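Local coordinates for protein 5-carboxymethyl-2-hydroxymuconate semialdehyde dehydrogenase (Thermus thermophilus, PDB 2D4E) that probably oxidises 5-carboxymethyl-2-hydroxymuconate semialdehyde to the corresponding acid with NAD as the electron acceptor, working as a tetrameric member of the aldehyde dehydrogenase family, at residues A362-A368 against H402-A406; Y3-V7 against H336-P340; Y135-A139 against L187-N191; Y157-A163 against D493-K499; L290-V294 against K324-R328. All coordinates share one frame; numbering follows the deposited sequence.

Contact 1. Residues A362-A368 against H402-A406; sequences AGKREGA and HMKIA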
# COMPACT_ATOMS: atom_id res chain seq x y z
N ALA C 362 -26.24 -42.15 -1.12
CA ALA C 362 -27.20 -41.08 -0.84
C ALA C 362 -27.69 -40.48 -2.15
O ALA C 362 -28.88 -40.23 -2.32
CB ALA C 362 -26.55 -40.00 0.03
N GLY C 363 -26.77 -40.26 -3.09
CA GLY C 363 -27.14 -39.68 -4.37
C GLY C 363 -28.10 -40.55 -5.16
O GLY C 363 -29.07 -40.05 -5.73
N LYS C 364 -27.83 -41.85 -5.21
CA LYS C 364 -28.69 -42.77 -5.94
C LYS C 364 -30.10 -42.77 -5.35
O LYS C 364 -31.08 -42.69 -6.08
CB LYS C 364 -28.12 -44.19 -5.89
CG LYS C 364 -26.77 -44.34 -6.57
CD LYS C 364 -26.03 -45.59 -6.11
CE LYS C 364 -26.68 -46.87 -6.59
NZ LYS C 364 -25.86 -48.06 -6.20
N ARG C 365 -30.19 -42.83 -4.02
CA ARG C 365 -31.48 -42.85 -3.35
C ARG C 365 -32.28 -41.56 -3.49
O ARG C 365 -33.50 -41.59 -3.45
CB ARG C 365 -31.33 -43.18 -1.86
CG ARG C 365 -30.79 -44.58 -1.56
CD ARG C 365 -31.07 -44.98 -0.11
NE ARG C 365 -30.72 -43.91 0.82
CZ ARG C 365 -29.49 -43.65 1.24
NH1 ARG C 365 -28.48 -44.41 0.85
NH2 ARG C 365 -29.28 -42.64 2.08
N GLU C 366 -31.60 -40.42 -3.65
CA GLU C 366 -32.32 -39.16 -3.77
C GLU C 366 -32.71 -38.78 -5.19
O GLU C 366 -33.22 -37.69 -5.42
CB GLU C 366 -31.53 -38.01 -3.11
CG GLU C 366 -30.16 -37.72 -3.71
CD GLU C 366 -29.42 -36.61 -2.96
OE1 GLU C 366 -28.20 -36.44 -3.20
OE2 GLU C 366 -30.04 -35.91 -2.14
N GLY C 367 -32.48 -39.68 -6.14
CA GLY C 367 -32.87 -39.40 -7.51
C GLY C 367 -31.80 -38.95 -8.49
O GLY C 367 -32.11 -38.63 -9.64
N ALA C 368 -30.55 -38.90 -8.05
CA ALA C 368 -29.47 -38.49 -8.93
C ALA C 368 -29.21 -39.60 -9.94
O ALA C 368 -29.26 -40.78 -9.59
CB ALA C 368 -28.21 -38.19 -8.13
N HIS C 402 -29.99 -28.86 -4.89
CA HIS C 402 -30.54 -29.02 -3.54
C HIS C 402 -30.24 -30.41 -2.98
O HIS C 402 -30.46 -30.68 -1.79
CB HIS C 402 -32.06 -28.81 -3.56
CG HIS C 402 -32.80 -29.92 -4.24
ND1 HIS C 402 -32.96 -31.17 -3.67
CD2 HIS C 402 -33.38 -29.99 -5.46
CE1 HIS C 402 -33.59 -31.96 -4.51
NE2 HIS C 402 -33.86 -31.27 -5.61
N MET C 403 -29.76 -31.31 -3.83
CA MET C 403 -29.44 -32.66 -3.40
C MET C 403 -28.29 -32.68 -2.40
O MET C 403 -27.44 -31.79 -2.40
CB MET C 403 -29.11 -33.54 -4.59
CG MET C 403 -30.30 -33.85 -5.48
SD MET C 403 -29.84 -34.87 -6.88
CE MET C 403 -31.48 -35.29 -7.53
N LYS C 404 -28.28 -33.71 -1.56
CA LYS C 404 -27.25 -33.86 -0.55
C LYS C 404 -25.86 -34.00 -1.19
O LYS C 404 -24.88 -33.45 -0.67
CB LYS C 404 -27.56 -35.09 0.31
CG LYS C 404 -26.63 -35.27 1.51
CD LYS C 404 -26.98 -36.53 2.30
CE LYS C 404 -28.37 -36.46 2.92
NZ LYS C 404 -28.42 -35.46 4.03
N ILE C 405 -25.76 -34.71 -2.31
CA ILE C 405 -24.46 -34.88 -2.96
C ILE C 405 -23.98 -33.58 -3.59
O ILE C 405 -22.82 -33.46 -3.98
CB ILE C 405 -24.47 -35.98 -4.06
CG1 ILE C 405 -25.51 -35.67 -5.13
CG2 ILE C 405 -24.72 -37.33 -3.42
CD1 ILE C 405 -25.41 -36.57 -6.35
N ALA C 406 -24.88 -32.61 -3.70
CA ALA C 406 -24.52 -31.32 -4.27
C ALA C 406 -24.20 -30.33 -3.14
O ALA C 406 -23.37 -29.43 -3.31
CB ALA C 406 -25.68 -30.78 -5.11
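Met403, the residue just before helix 404-407, lays its side chain against the turn that ends helix 350-365. Its CG lies anti to the carbonyl carbon (chi1 -69°) and the chain beyond is extended, which carries SD to 3.9 Å from Ala368 CB and sets the terminal methyl CE 3.8 Å from Ala368 N. The peptide it meets there closes a Schellman motif, with Gly367 as the C-prime residue at positive phi. Nearer its root, Met403 CB passes 3.3 Å from Glu366 OE1, the two side chains crossing at a slant. At Lys404 the backbone takes over: Lys404 N donates a 2.9 Å hydrogen bond to Glu366 OE2, while the aliphatic part of the lysine rests loosely near Ala362. Ile405 N gives a second bond, 3.1 Å to Glu366 OE1. Each carboxylate oxygen accepts through its syn lone pair, and both bonds are nearly straight. The branches of Ile405 divide the remaining apolar surface: CG2 sits 3.5 Å from Gly363 CA, where a beta carbon would clash, and CD1 meets Ala368 CB at 3.7 Å. Phe397 of strand 395-398 touches both Ile405 and Ala368. The carboxylate of Glu366 thus serves two N-H groups at the start of a helix, held by two bonds against rotation, and the partial positive charge of that helix end would probably favour its ionised form.

Contact 2. Residues Y3-V7 against H336-P340; sequences YADRV and HPLDP
Tyr3 lays its ring flat on Asp339, and this face-on contact dominates the meeting of the two segments. Asp339 CB stands over the middle of the ring, 3.6 Å from the centroid and only 5° off the normal, a CH-pi contact. The carboxylate continues the cover: its plane lies within 7° of the ring plane, stacked on it, with Asp339 CG 3.7 Å from Tyr3 CD2. With CG anti to the backbone N (chi1 178°), the aspartate is directed along the ring rather than off it. His336 meets the phenol end obliquely, its CB 3.4 Å from Tyr3 OH. Apolar contacts follow at the root of the tyrosine: Pro340 CD lies 3.9 Å from Tyr3 CB and 4.0 Å from Val7 CG2. Val7 CG2 also packs on the polar Leu338 O, at 3.6 Å. The polar ends look elsewhere: Tyr3 OH bonds to Glu384, and Asp339 OD1 forms a salt bridge with Arg382. Replacing Tyr3 by an alanine would probably open a gap where the ring now carries Asp339 CB and its carboxylate, and leave Glu384 without its hydroxyl partner. The turn itself is braced internally, Leu338 N donating to His336 ND1 in the imidazole plane at 2.8 Å. It is a type I beta turn from His336 to Asp339, with proline in its favoured second position, placed in the loop between helices 315-331 and 350-365 and clasped there by the N-terminal arm of the chain.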
# COMPACT_ATOMS: atom_id res chain seq x y z
N TYR C 3 7.16 -51.31 -11.72
CA TYR C 3 6.63 -50.85 -13.00
C TYR C 3 7.71 -50.31 -13.92
O TYR C 3 7.58 -50.41 -15.14
CB TYR C 3 5.54 -49.80 -12.78
CG TYR C 3 4.37 -50.31 -11.98
CD1 TYR C 3 4.27 -50.05 -10.61
CD2 TYR C 3 3.39 -51.12 -12.57
CE1 TYR C 3 3.23 -50.59 -9.85
CE2 TYR C 3 2.36 -51.67 -11.82
CZ TYR C 3 2.28 -51.40 -10.45
OH TYR C 3 1.26 -51.94 -9.69
N ALA C 4 8.77 -49.75 -13.36
CA ALA C 4 9.86 -49.20 -14.17
C ALA C 4 11.11 -48.95 -13.32
O ALA C 4 11.03 -48.94 -12.10
CB ALA C 4 9.41 -47.89 -14.83
N ASP C 5 12.25 -48.77 -13.97
CA ASP C 5 13.50 -48.52 -13.25
C ASP C 5 13.43 -47.23 -12.45
O ASP C 5 13.98 -47.13 -11.36
CB ASP C 5 14.69 -48.47 -14.21
CG ASP C 5 14.97 -49.80 -14.85
OD1 ASP C 5 15.02 -50.81 -14.11
OD2 ASP C 5 15.14 -49.85 -16.09
N ARG C 6 12.76 -46.23 -13.03
CA ARG C 6 12.61 -44.94 -12.38
C ARG C 6 11.19 -44.43 -12.59
O ARG C 6 10.60 -44.63 -13.64
CB ARG C 6 13.60 -43.92 -12.98
CG ARG C 6 15.04 -44.43 -13.11
CD ARG C 6 15.97 -43.31 -13.54
NE ARG C 6 16.20 -42.35 -12.47
CZ ARG C 6 16.99 -42.58 -11.42
NH1 ARG C 6 17.62 -43.73 -11.29
NH2 ARG C 6 17.13 -41.64 -10.48
N VAL C 7 10.65 -43.79 -11.56
CA VAL C 7 9.30 -43.23 -11.63
C VAL C 7 9.41 -41.82 -11.07
O VAL C 7 9.89 -41.63 -9.95
CB VAL C 7 8.30 -44.05 -10.79
CG1 VAL C 7 6.90 -43.44 -10.89
CG2 VAL C 7 8.28 -45.49 -11.29
N HIS C 336 -2.09 -48.29 -9.29
CA HIS C 336 -1.16 -48.07 -8.20
C HIS C 336 -0.44 -46.72 -8.27
O HIS C 336 -0.06 -46.26 -9.35
CB HIS C 336 -0.14 -49.22 -8.16
CG HIS C 336 0.65 -49.28 -6.89
ND1 HIS C 336 1.61 -48.34 -6.56
CD2 HIS C 336 0.61 -50.15 -5.86
CE1 HIS C 336 2.11 -48.63 -5.38
NE2 HIS C 336 1.52 -49.72 -4.93
N PRO C 337 -0.24 -46.07 -7.12
CA PRO C 337 0.43 -44.77 -7.04
C PRO C 337 1.83 -44.76 -7.65
O PRO C 337 2.27 -43.75 -8.19
CB PRO C 337 0.46 -44.48 -5.54
CG PRO C 337 -0.76 -45.17 -5.04
CD PRO C 337 -0.71 -46.49 -5.78
N LEU C 338 2.53 -45.89 -7.55
CA LEU C 338 3.89 -46.01 -8.08
C LEU C 338 3.97 -46.38 -9.56
O LEU C 338 5.06 -46.51 -10.11
CB LEU C 338 4.68 -47.02 -7.25
CG LEU C 338 4.85 -46.64 -5.77
CD1 LEU C 338 5.51 -47.78 -4.99
CD2 LEU C 338 5.68 -45.37 -5.67
N ASP C 339 2.81 -46.55 -10.19
CA ASP C 339 2.75 -46.89 -11.62
C ASP C 339 2.65 -45.60 -12.44
O ASP C 339 1.65 -44.88 -12.36
CB ASP C 339 1.54 -47.79 -11.88
CG ASP C 339 1.37 -48.15 -13.36
OD1 ASP C 339 0.47 -48.97 -13.66
OD2 ASP C 339 2.12 -47.63 -14.22
N PRO C 340 3.68 -45.29 -13.24
CA PRO C 340 3.64 -44.06 -14.05
C PRO C 340 2.42 -43.90 -14.97
O PRO C 340 2.13 -42.79 -15.43
CB PRO C 340 4.96 -44.10 -14.82
CG PRO C 340 5.34 -45.56 -14.82
CD PRO C 340 4.95 -46.00 -13.44

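Contact 3. Residues Y135-A139 against L187-N191; sequences YAEYA and LAFGN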
# COMPACT_ATOMS: atom_id res chain seq x y z
N TYR C 135 8.56 -17.32 1.28
CA TYR C 135 8.46 -16.52 2.50
C TYR C 135 9.80 -16.04 3.04
O TYR C 135 9.85 -15.11 3.84
CB TYR C 135 7.68 -17.27 3.57
CG TYR C 135 6.20 -17.25 3.31
CD1 TYR C 135 5.53 -18.38 2.82
CD2 TYR C 135 5.46 -16.09 3.51
CE1 TYR C 135 4.16 -18.35 2.55
CE2 TYR C 135 4.09 -16.04 3.24
CZ TYR C 135 3.45 -17.17 2.76
OH TYR C 135 2.09 -17.13 2.53
N ALA C 136 10.88 -16.67 2.59
CA ALA C 136 12.21 -16.27 3.04
C ALA C 136 12.42 -14.81 2.66
O ALA C 136 13.09 -14.06 3.38
CB ALA C 136 13.28 -17.15 2.37
N GLU C 137 11.83 -14.40 1.54
CA GLU C 137 11.96 -13.03 1.05
C GLU C 137 11.03 -12.02 1.74
O GLU C 137 11.16 -10.81 1.49
CB GLU C 137 11.72 -12.99 -0.47
CG GLU C 137 12.67 -13.85 -1.29
CD GLU C 137 14.14 -13.51 -1.09
OE1 GLU C 137 14.49 -12.30 -1.07
OE2 GLU C 137 14.97 -14.45 -0.95
N TYR C 138 10.11 -12.48 2.57
CA TYR C 138 9.20 -11.57 3.28
C TYR C 138 9.66 -11.31 4.72
O TYR C 138 9.22 -10.36 5.37
CB TYR C 138 7.77 -12.12 3.30
CG TYR C 138 7.06 -12.04 1.96
CD1 TYR C 138 7.38 -12.91 0.93
CD2 TYR C 138 6.10 -11.06 1.73
CE1 TYR C 138 6.76 -12.81 -0.32
CE2 TYR C 138 5.47 -10.95 0.49
CZ TYR C 138 5.81 -11.83 -0.53
OH TYR C 138 5.21 -11.72 -1.76
N ALA C 139 10.56 -12.16 5.22
CA ALA C 139 11.06 -12.03 6.59
C ALA C 139 11.60 -10.63 6.90
O ALA C 139 11.28 -10.06 7.95
CB ALA C 139 12.16 -13.08 6.84
N LEU C 187 7.50 -19.14 10.66
CA LEU C 187 8.92 -18.98 10.97
C LEU C 187 9.51 -17.70 10.41
O LEU C 187 10.27 -17.00 11.09
CB LEU C 187 9.72 -20.17 10.45
CG LEU C 187 9.48 -21.52 11.13
CD1 LEU C 187 10.31 -22.58 10.43
CD2 LEU C 187 9.85 -21.43 12.61
N ALA C 188 9.16 -17.38 9.17
CA ALA C 188 9.68 -16.17 8.54
C ALA C 188 9.29 -14.93 9.33
O ALA C 188 10.07 -13.98 9.45
CB ALA C 188 9.16 -16.05 7.12
N PHE C 189 8.09 -14.95 9.89
CA PHE C 189 7.59 -13.81 10.64
C PHE C 189 7.99 -13.77 12.11
O PHE C 189 7.49 -12.95 12.88
CB PHE C 189 6.08 -13.73 10.44
CG PHE C 189 5.68 -13.56 8.99
CD1 PHE C 189 4.46 -14.04 8.52
CD2 PHE C 189 6.54 -12.93 8.10
CE1 PHE C 189 4.11 -13.90 7.18
CE2 PHE C 189 6.20 -12.79 6.75
CZ PHE C 189 4.99 -13.27 6.30
N GLY C 190 8.90 -14.66 12.49
CA GLY C 190 9.39 -14.66 13.86
C GLY C 190 8.67 -15.44 14.92
O GLY C 190 8.90 -15.22 16.11
N ASN C 191 7.80 -16.37 14.52
CA ASN C 191 7.06 -17.18 15.48
C ASN C 191 7.64 -18.58 15.59
O ASN C 191 8.31 -19.06 14.68
CB ASN C 191 5.58 -17.28 15.07
CG ASN C 191 4.90 -15.93 15.05
OD1 ASN C 191 4.92 -15.20 16.04
ND2 ASN C 191 4.28 -15.60 13.92
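Ala188 is the bump at the centre of this contact: its methyl presses into the hollow formed by the backbone and root of Tyr135, with Ala188 CB 3.5 Å from Tyr135 O and 4.0 Å from Tyr135 CB. The fit is reciprocated one turn on, where the methyl of Ala139 settles against the carbonyl of Ala188 (Ala139 CB to Ala188 O 3.5 Å). Such small side chains let the backbones come close, the CA atoms of Ala139 and Ala188 lying 4.8 Å apart. Beside this alanine pair the larger groups mesh. Phe189 turns its ring back across the interface, its CG anti to the carbonyl carbon (chi1 -60°), and the far end of the ring enters the notch between the two tyrosines. Tyr138 CB meets the rim of that ring near its plane, 3.8 Å from Phe189 CE2, while Phe189 CZ lies 4.0 Å from Tyr135 CD2. The planes of the Tyr135 and Phe189 rings are at 89°, but the pair is oblique, neither stacked nor edge-to-face. Behind Phe189 the chain leaves its helix through a Schellman motif whose C-prime residue is Gly190. The whole sits where the ends of helices 118-136 and 175-188 converge: Leu92 of helix 85-101 touches Ala136 and Ala188, Ala491 and Leu492 of helix 488-495 lie against Phe189, and Tyr138 packs on His141 of the second subunit.

Contact 4. Residues Y157-A163 against D493-K499; sequences YTVRVPA and DFYTDLK
Arg160 and Leu498 lie side by side, pointing the same way, and Leu498 CD2 covers the middle of one guanidinium face, 3.7 Å from Arg160 CZ. This is the tight part. The extended arginine reaches out from the strand, across to the end of helix 488-495, where Arg160 NH1 donates to Thr496 OG1 (3.0 Å), an oxygen that also bonds to Leu492 O, and Arg160 NH2 forms a salt bridge with Asp493 OD1 (3.2 Å), met from above a carboxylate that stands nearly perpendicular to the guanidinium. Exchanging Arg160 for a methionine would probably leave Asp493 without its counter-charge and Thr496 OG1 without this donor. Underneath runs a regular antiparallel ladder, Val159 pairing with Lys499 and Val161 with Asp497 through two backbone bonds each. Two strands so distant in sequence form the protruding arm by which aldehyde dehydrogenases commonly oligomerise, and here Lys499 NZ bonds to Leu456 O of the third subunit. On the other sheet face Val161 CG2 touches Asp497 CB more loosely, at 4.0 Å. Water enters at the helix-to-strand junction: one molecule joins Arg160 NH1 to the carbonyls of Asp493 and Thr496, and a second lies between Ala163 O and Asp497 OD2, while Asp497 OD1 pairs with Arg267.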
# COMPACT_ATOMS: atom_id res chain seq x y z
N TYR C 157 3.14 6.31 13.81
CA TYR C 157 3.70 5.37 12.87
C TYR C 157 3.31 3.99 13.35
O TYR C 157 3.07 3.79 14.54
CB TYR C 157 5.22 5.55 12.73
CG TYR C 157 6.07 5.14 13.92
CD1 TYR C 157 6.48 3.82 14.08
CD2 TYR C 157 6.50 6.08 14.85
CE1 TYR C 157 7.31 3.44 15.14
CE2 TYR C 157 7.33 5.72 15.92
CZ TYR C 157 7.73 4.40 16.05
OH TYR C 157 8.56 4.03 17.08
N THR C 158 3.22 3.05 12.43
CA THR C 158 2.84 1.70 12.79
C THR C 158 3.89 0.68 12.38
O THR C 158 4.59 0.85 11.37
CB THR C 158 1.51 1.31 12.11
OG1 THR C 158 1.65 1.46 10.70
CG2 THR C 158 0.38 2.21 12.60
N VAL C 159 4.01 -0.37 13.18
CA VAL C 159 4.94 -1.45 12.90
C VAL C 159 4.22 -2.75 13.25
O VAL C 159 3.15 -2.73 13.85
CB VAL C 159 6.23 -1.33 13.76
CG1 VAL C 159 6.93 -0.02 13.46
CG2 VAL C 159 5.88 -1.43 15.24
N ARG C 160 4.80 -3.87 12.84
CA ARG C 160 4.24 -5.18 13.13
C ARG C 160 5.28 -5.98 13.91
O ARG C 160 6.48 -5.86 13.65
CB ARG C 160 3.90 -5.92 11.83
CG ARG C 160 2.76 -5.35 11.03
CD ARG C 160 2.66 -6.07 9.68
NE ARG C 160 1.40 -5.78 8.99
CZ ARG C 160 0.20 -6.19 9.41
NH1 ARG C 160 0.09 -6.93 10.51
NH2 ARG C 160 -0.88 -5.87 8.72
N VAL C 161 4.81 -6.80 14.85
CA VAL C 161 5.69 -7.64 15.64
C VAL C 161 5.17 -9.07 15.66
O VAL C 161 3.96 -9.31 15.52
CB VAL C 161 5.81 -7.12 17.11
CG1 VAL C 161 6.38 -5.70 17.11
CG2 VAL C 161 4.44 -7.15 17.80
N PRO C 162 6.07 -10.06 15.81
CA PRO C 162 5.68 -11.48 15.85
C PRO C 162 4.55 -11.67 16.87
O PRO C 162 4.65 -11.21 18.01
CB PRO C 162 6.96 -12.18 16.27
CG PRO C 162 8.04 -11.30 15.68
CD PRO C 162 7.53 -9.90 15.97
N ALA C 163 3.48 -12.36 16.47
CA ALA C 163 2.34 -12.57 17.36
C ALA C 163 2.51 -13.62 18.46
O ALA C 163 1.94 -13.49 19.54
CB ALA C 163 1.10 -12.87 16.54
N ASP C 493 -1.18 -10.39 8.44
CA ASP C 493 -2.29 -9.98 9.29
C ASP C 493 -2.63 -10.99 10.36
O ASP C 493 -3.23 -10.65 11.38
CB ASP C 493 -3.51 -9.67 8.44
CG ASP C 493 -3.50 -8.25 7.93
OD1 ASP C 493 -3.68 -7.32 8.76
OD2 ASP C 493 -3.28 -8.06 6.71
N PHE C 494 -2.25 -12.24 10.15
CA PHE C 494 -2.52 -13.27 11.13
C PHE C 494 -1.31 -13.57 12.02
O PHE C 494 -1.44 -13.65 13.23
CB PHE C 494 -2.98 -14.57 10.46
CG PHE C 494 -3.07 -15.74 11.41
CD1 PHE C 494 -2.05 -16.69 11.47
CD2 PHE C 494 -4.17 -15.88 12.25
CE1 PHE C 494 -2.13 -17.77 12.36
CE2 PHE C 494 -4.25 -16.95 13.15
CZ PHE C 494 -3.23 -17.90 13.20
N TYR C 495 -0.14 -13.71 11.40
CA TYR C 495 1.07 -14.04 12.14
C TYR C 495 1.75 -12.92 12.91
O TYR C 495 2.66 -13.18 13.70
CB TYR C 495 2.10 -14.69 11.20
CG TYR C 495 1.61 -15.98 10.56
CD1 TYR C 495 1.17 -16.00 9.23
CD2 TYR C 495 1.57 -17.17 11.28
CE1 TYR C 495 0.71 -17.18 8.64
CE2 TYR C 495 1.10 -18.36 10.70
CZ TYR C 495 0.67 -18.35 9.39
OH TYR C 495 0.21 -19.51 8.82
N THR C 496 1.33 -11.67 12.69
CA THR C 496 1.93 -10.55 13.40
C THR C 496 0.87 -9.64 14.01
O THR C 496 -0.31 -9.76 13.69
CB THR C 496 2.82 -9.69 12.45
OG1 THR C 496 1.99 -9.00 11.50
CG2 THR C 496 3.82 -10.55 11.71
N ASP C 497 1.31 -8.76 14.91
CA ASP C 497 0.41 -7.81 15.57
C ASP C 497 0.76 -6.39 15.14
O ASP C 497 1.95 -6.03 15.09
CB ASP C 497 0.55 -7.86 17.09
CG ASP C 497 0.05 -9.16 17.69
OD1 ASP C 497 -0.98 -9.68 17.22
OD2 ASP C 497 0.69 -9.65 18.65
N LEU C 498 -0.26 -5.59 14.84
CA LEU C 498 -0.05 -4.20 14.46
C LEU C 498 0.12 -3.38 15.73
O LEU C 498 -0.45 -3.71 16.78
CB LEU C 498 -1.24 -3.66 13.66
CG LEU C 498 -1.29 -3.98 12.16
CD1 LEU C 498 -2.70 -3.74 11.62
CD2 LEU C 498 -0.26 -3.11 11.43
N LYS C 499 0.91 -2.32 15.64
CA LYS C 499 1.14 -1.46 16.78
C LYS C 499 1.18 -0.02 16.31
O LYS C 499 1.90 0.31 15.36
CB LYS C 499 2.45 -1.82 17.48
CG LYS C 499 2.72 -1.02 18.75
CD LYS C 499 4.06 -1.37 19.39
CE LYS C 499 4.09 -2.79 19.91
NZ LYS C 499 5.33 -3.07 20.67
O HOH W 1 -2.33 -7.88 12.34
O HOH W 2 0.01 -11.52 20.24

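Contact 5. Residues L290-V294 against K324-R328; sequences LDAVV and KVVER
Val294 and Val325 mark the nearest approach of two helical segments, their CA atoms 6.5 Å apart, where the axes of 290-294 and 324-328 pass at 10.2 Å and cross at -58°. Leu290 carries the largest share of the apolar contact. Its CD1 slides past Val325 CG2 at 3.8 Å, the two side chains running in opposite senses, while Leu290 CD2 lies 3.5 Å from Arg328 NH1, oblique to the guanidinium. The valines complete the apolar seam: Val293 CG2 meets Val325 CG2 at 4.1 Å, and Val294 CG2 lies across the root of the arginine, 3.9 Å from Arg328 CB. A polar clasp closes the seam. The arginine is bent at chi2 (-74°) and again at chi3, folding its guanidinium back toward Asp291, whose CB points away from 324-328 while its carboxylate reaches back. Both terminal nitrogens grip a single oxygen: Arg328 NH1 and Arg328 NH2 each lie 3.0 Å from Asp291 OD2, in the guanidinium plane. The carboxylate and guanidinium planes are 71° apart; NH1 arrives nearly along the C-O axis of OD2, NH2 from the anti side, out of the carboxylate plane. This buried charge has further mates, for Lys512 and Lys515 of the third subunit also pair with Asp291, and Phe513 O of that subunit accepts from Arg328 NH2. Leu311 of strand 310-314 touches both Val293 and Val325, the arrangement of an alpha/beta domain in which neighbouring helices pack on a sheet, with the C-terminal tail of another subunit laid over their polar rim.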
# COMPACT_ATOMS: atom_id res chain seq x y z
N LEU C 290 -13.55 -28.54 -21.06
CA LEU C 290 -13.63 -29.98 -20.81
C LEU C 290 -12.36 -30.45 -20.10
O LEU C 290 -12.43 -31.14 -19.08
CB LEU C 290 -13.80 -30.74 -22.13
CG LEU C 290 -13.83 -32.27 -22.03
CD1 LEU C 290 -14.98 -32.71 -21.14
CD2 LEU C 290 -13.98 -32.89 -23.43
N ASP C 291 -11.20 -30.09 -20.63
CA ASP C 291 -9.94 -30.49 -20.01
C ASP C 291 -9.89 -30.01 -18.57
O ASP C 291 -9.54 -30.77 -17.67
CB ASP C 291 -8.75 -29.90 -20.76
CG ASP C 291 -8.45 -30.64 -22.05
OD1 ASP C 291 -7.64 -30.12 -22.84
OD2 ASP C 291 -8.99 -31.75 -22.26
N ALA C 292 -10.25 -28.75 -18.36
CA ALA C 292 -10.22 -28.15 -17.04
C ALA C 292 -11.14 -28.78 -16.00
O ALA C 292 -10.68 -29.13 -14.91
CB ALA C 292 -10.53 -26.66 -17.14
N VAL C 293 -12.42 -28.94 -16.31
CA VAL C 293 -13.34 -29.52 -15.34
C VAL C 293 -13.03 -30.99 -15.06
O VAL C 293 -13.18 -31.45 -13.93
CB VAL C 293 -14.83 -29.38 -15.77
CG1 VAL C 293 -15.14 -27.91 -16.08
CG2 VAL C 293 -15.13 -30.25 -16.99
N VAL C 294 -12.57 -31.73 -16.06
CA VAL C 294 -12.24 -33.12 -15.81
C VAL C 294 -11.06 -33.18 -14.84
O VAL C 294 -11.07 -33.94 -13.86
CB VAL C 294 -11.88 -33.87 -17.11
CG1 VAL C 294 -11.35 -35.26 -16.77
CG2 VAL C 294 -13.11 -33.97 -18.00
N LYS C 324 -19.50 -35.64 -22.79
CA LYS C 324 -18.06 -35.67 -23.01
C LYS C 324 -17.29 -35.80 -21.70
O LYS C 324 -16.21 -36.39 -21.67
CB LYS C 324 -17.61 -34.43 -23.79
CG LYS C 324 -17.92 -34.56 -25.27
CD LYS C 324 -17.78 -33.26 -26.02
CE LYS C 324 -18.22 -33.45 -27.46
NZ LYS C 324 -18.40 -32.15 -28.14
N VAL C 325 -17.84 -35.26 -20.62
CA VAL C 325 -17.18 -35.36 -19.32
C VAL C 325 -17.21 -36.82 -18.90
O VAL C 325 -16.21 -37.36 -18.41
CB VAL C 325 -17.91 -34.50 -18.25
CG1 VAL C 325 -17.37 -34.83 -16.86
CG2 VAL C 325 -17.72 -33.01 -18.54
N VAL C 326 -18.35 -37.47 -19.11
CA VAL C 326 -18.53 -38.87 -18.76
C VAL C 326 -17.53 -39.80 -19.47
O VAL C 326 -16.94 -40.67 -18.84
CB VAL C 326 -19.97 -39.34 -19.07
CG1 VAL C 326 -20.11 -40.84 -18.82
CG2 VAL C 326 -20.96 -38.56 -18.22
N GLU C 327 -17.36 -39.62 -20.78
CA GLU C 327 -16.43 -40.46 -21.52
C GLU C 327 -14.99 -40.24 -21.07
O GLU C 327 -14.20 -41.18 -21.03
CB GLU C 327 -16.56 -40.23 -23.03
CG GLU C 327 -17.88 -40.73 -23.61
CD GLU C 327 -18.24 -42.13 -23.12
OE1 GLU C 327 -17.42 -43.06 -23.30
OE2 GLU C 327 -19.34 -42.31 -22.54
N ARG C 328 -14.64 -39.00 -20.73
CA ARG C 328 -13.29 -38.73 -20.26
C ARG C 328 -13.08 -39.42 -18.90
O ARG C 328 -12.05 -40.04 -18.66
CB ARG C 328 -13.07 -37.22 -20.14
CG ARG C 328 -12.91 -36.52 -21.49
CD ARG C 328 -11.55 -36.81 -22.10
NE ARG C 328 -10.50 -36.12 -21.36
CZ ARG C 328 -10.17 -34.83 -21.52
NH1 ARG C 328 -10.81 -34.09 -22.42
NH2 ARG C 328 -9.24 -34.29 -20.76

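Overall arrangement
Contacts 3, 4 and 5 are largely buried, contacts 1 and 2 only partly so, and these two touch no other subunit. Contacts 3 and 4 adjoin: Asn191 ND2 probably bonds to Tyr495 O, and helix 488-495 serves both. Contacts 1 and 5 lie on the other side of the chain's centre and use successive helices, 350-365 and 315-331; contact 2 draws on the loop between these. Chemistry follows place. Contact 3 packs alanines and aromatic rings, with methyls against carbonyl oxygens; contact 4 adds an arginine salt bridge and bound water to a backbone ladder; contacts 1 and 5 combine apolar packing with one carboxylate; contact 2 lays a tyrosine ring on an aspartate. Contacts 4 and 5 both meet the third subunit.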